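Local coordinates for uncharacterized protein (Bacteroides ovatus, PDB 4IRT), which is of unknown function but, as a member of a BNR repeat-like family with a beta-propeller fold, is a putative neuraminidase, at residues Glu366-Asp370 against Leu380-Val384. Residues are numbered along the deposited sequence; the frame is centred on the assembly and turned at random. Where two conformers were deposited one is given.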
ATOM      1  N   GLU A 366      -2.247   1.849 -10.518  1.00  9.12           N
ATOM      2  CA  GLU A 366      -1.080   1.814  -9.689  1.00  8.52           C
ATOM      3  C   GLU A 366      -0.852   0.402  -9.180  1.00  8.46           C
ATOM      4  O   GLU A 366      -1.796  -0.385  -9.024  1.00  8.80           O
ATOM      5  CB  GLU A 366      -1.202   2.775  -8.514  1.00  8.68           C
ATOM      6  CG  GLU A 366      -1.523   4.220  -8.854  1.00  9.51           C
ATOM      7  CD  GLU A 366      -1.547   5.091  -7.613  1.00  9.83           C
ATOM      8  OE1 GLU A 366      -2.370   4.831  -6.701  1.00  9.58           O
ATOM      9  OE2 GLU A 366      -0.774   6.064  -7.564  1.00 10.02           O
ATOM     10  N   PRO A 367       0.404   0.061  -8.867  1.00  8.64           N
ATOM     11  CA  PRO A 367       0.679  -1.293  -8.388  1.00  8.55           C
ATOM     12  C   PRO A 367       0.242  -1.619  -6.978  1.00  9.17           C
ATOM     13  O   PRO A 367       0.297  -0.767  -6.076  1.00  8.54           O
ATOM     14  CB  PRO A 367       2.207  -1.397  -8.435  1.00  8.56           C
ATOM     15  CG  PRO A 367       2.676   0.042  -8.387  1.00  8.56           C
ATOM     16  CD  PRO A 367       1.627   0.867  -9.043  1.00  8.37           C
ATOM     17  N   SER A 368      -0.260  -2.854  -6.832  1.00  9.21           N
ATOM     18  CA  SER A 368      -0.339  -3.529  -5.540  0.67  8.94           C
ATOM     19  C   SER A 368       0.122  -4.976  -5.803  1.00  9.93           C
ATOM     20  O   SER A 368       0.004  -5.494  -6.939  1.00  9.63           O
ATOM     21  CB  SER A 368      -1.752  -3.466  -4.918  0.67  8.28           C
ATOM     22  OG  SER A 368      -2.751  -3.921  -5.813  0.67  7.71           O
ATOM     23  N   HIS A 369       0.708  -5.604  -4.794  1.00  9.55           N
ATOM     24  CA  HIS A 369       1.338  -6.922  -4.967  1.00  9.34           C
ATOM     25  C   HIS A 369       1.106  -7.838  -3.779  1.00  9.63           C
ATOM     26  O   HIS A 369       0.677  -7.398  -2.689  1.00 10.20           O
ATOM     27  CB  HIS A 369       2.855  -6.748  -5.213  1.00 10.65           C
ATOM     28  CG  HIS A 369       3.681  -6.511  -3.969  1.00 10.41           C
ATOM     29  ND1 HIS A 369       3.802  -5.283  -3.362  1.00 11.27           N
ATOM     30  CD2 HIS A 369       4.495  -7.346  -3.281  1.00 10.86           C
ATOM     31  CE1 HIS A 369       4.633  -5.375  -2.335  1.00 12.22           C
ATOM     32  NE2 HIS A 369       5.061  -6.621  -2.255  1.00 11.06           N
ATOM     33  N   ASP A 370       1.411  -9.110  -3.988  1.00  9.54           N
ATOM     34  CA  ASP A 370       1.180 -10.142  -3.002  1.00  9.77           C
ATOM     35  C   ASP A 370       2.375 -10.099  -2.056  1.00  9.90           C
ATOM     36  O   ASP A 370       3.405 -10.775  -2.252  1.00 10.19           O
ATOM     37  CB  ASP A 370       0.996 -11.485  -3.672  1.00  9.99           C
ATOM     38  CG  ASP A 370       0.593 -12.580  -2.722  1.00  9.93           C
ATOM     39  OD1 ASP A 370       0.877 -12.483  -1.508  1.00 10.25           O
ATOM     40  OD2 ASP A 370      -0.026 -13.550  -3.223  1.00 10.05           O
ATOM     41  N   LEU A 380       7.080 -12.520  -7.154  1.00 11.19           N
ATOM     42  CA  LEU A 380       6.403 -11.221  -7.257  1.00 10.95           C
ATOM     43  C   LEU A 380       5.198 -11.349  -8.162  1.00 10.49           C
ATOM     44  O   LEU A 380       5.340 -11.516  -9.402  1.00 10.90           O
ATOM     45  CB  LEU A 380       7.342 -10.143  -7.820  1.00 11.39           C
ATOM     46  CG  LEU A 380       6.820  -8.715  -7.972  1.00 12.08           C
ATOM     47  CD1 LEU A 380       6.356  -8.208  -6.608  1.00 12.05           C
ATOM     48  CD2 LEU A 380       7.901  -7.815  -8.559  1.00 12.06           C
ATOM     49  N   HIS A 381       4.035 -11.280  -7.549  1.00 10.00           N
ATOM     50  CA  HIS A 381       2.760 -11.320  -8.252  1.00  9.81           C
ATOM     51  C   HIS A 381       2.104  -9.981  -8.050  1.00  9.73           C
ATOM     52  O   HIS A 381       2.020  -9.483  -6.912  1.00 10.56           O
ATOM     53  CB  HIS A 381       1.876 -12.434  -7.711  1.00  9.35           C
ATOM     54  CG  HIS A 381       2.314 -13.812  -8.114  1.00  9.01           C
ATOM     55  ND1 HIS A 381       1.500 -14.911  -7.956  1.00  8.87           N
ATOM     56  CD2 HIS A 381       3.474 -14.281  -8.652  1.00  9.20           C
ATOM     57  CE1 HIS A 381       2.131 -15.998  -8.375  1.00  8.95           C
ATOM     58  NE2 HIS A 381       3.335 -15.645  -8.798  1.00  9.08           N
ATOM     59  N   LEU A 382       1.686  -9.397  -9.164  1.00 10.24           N
ATOM     60  CA  LEU A 382       1.035  -8.098  -9.196  1.00 10.90           C
ATOM     61  C   LEU A 382      -0.432  -8.212  -9.596  1.00 10.37           C
ATOM     62  O   LEU A 382      -0.800  -8.969 -10.520  1.00 10.52           O
ATOM     63  CB  LEU A 382       1.759  -7.189 -10.197  1.00 12.64           C
ATOM     64  CG  LEU A 382       3.235  -6.890  -9.978  1.00 14.17           C
ATOM     65  CD1 LEU A 382       3.861  -6.184 -11.171  1.00 16.53           C
ATOM     66  CD2 LEU A 382       3.372  -6.021  -8.741  1.00 15.99           C
ATOM     67  N   PHE A 383      -1.252  -7.388  -8.943  1.00 10.21           N
ATOM     68  CA  PHE A 383      -2.634  -7.118  -9.334  1.00  9.04           C
ATOM     69  C   PHE A 383      -2.603  -6.140 -10.507  1.00  9.50           C
ATOM     70  O   PHE A 383      -2.204  -4.980 -10.355  1.00  9.11           O
ATOM     71  CB  PHE A 383      -3.414  -6.509  -8.149  1.00  9.15           C
ATOM     72  CG  PHE A 383      -4.919  -6.341  -8.389  1.00  8.86           C
ATOM     73  CD1 PHE A 383      -5.408  -5.379  -9.284  1.00  9.41           C
ATOM     74  CD2 PHE A 383      -5.846  -7.135  -7.725  1.00  8.87           C
ATOM     75  CE1 PHE A 383      -6.791  -5.221  -9.515  1.00  8.97           C
ATOM     76  CE2 PHE A 383      -7.211  -6.971  -7.936  1.00  9.26           C
ATOM     77  CZ  PHE A 383      -7.702  -6.023  -8.843  1.00  8.61           C
ATOM     78  N   VAL A 384      -3.041  -6.587 -11.672  1.00  9.15           N
ATOM     79  CA  VAL A 384      -2.941  -5.786 -12.899  1.00  9.46           C
ATOM     80  C   VAL A 384      -4.324  -5.682 -13.557  1.00 10.23           C
ATOM     81  O   VAL A 384      -4.957  -6.682 -13.834  1.00 10.00           O
ATOM     82  CB  VAL A 384      -1.927  -6.411 -13.861  1.00  9.35           C
ATOM     83  CG1 VAL A 384      -1.927  -5.699 -15.208  1.00  9.74           C
ATOM     84  CG2 VAL A 384      -0.534  -6.333 -13.249  1.00  9.38           C
TER
HETATM   85  O   HOH W   1       4.421 -11.144  -4.662  1.00 10.80           O
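The carbonyl oxygen of Ser368 takes the amide of Phe383, N to O 3.0 Å, and also a weaker CA-H contact from Leu382, whose CA lies 3.6 Å from that same O. Two residues on, the traffic reverses: Asp370 N donates to His381 O at 3.0 Å. Between these bonds His369 and Leu382 form a single antiparallel bridge as a non-hydrogen-bonded pair, and one water continues the pairing by donating to Asp370 O and accepting from His381 N. In this beta-propeller chain, the loop ahead of helix 371-377 thus lies against the edge of strand 381-385 that faces away from strand 401-407. The side chains divide between two faces. On one, CB of His369 rests 3.6 Å from CD2 of Leu382, while a chi1 of 80° folds the imidazole back over its own backbone and brings its CD2 to 3.9 Å from CD1 of Leu380, the histidine lying roughly perpendicular to the leucine. On the other, Ser368 OG sits 3.5 Å from Phe383 CB and is hydrogen-bonded to Ser27; Asp370 OD1 caps the helix at Leu373 N, while its OD2 meets Thr30 and Gln35, the latter also bonded to His381 ND1.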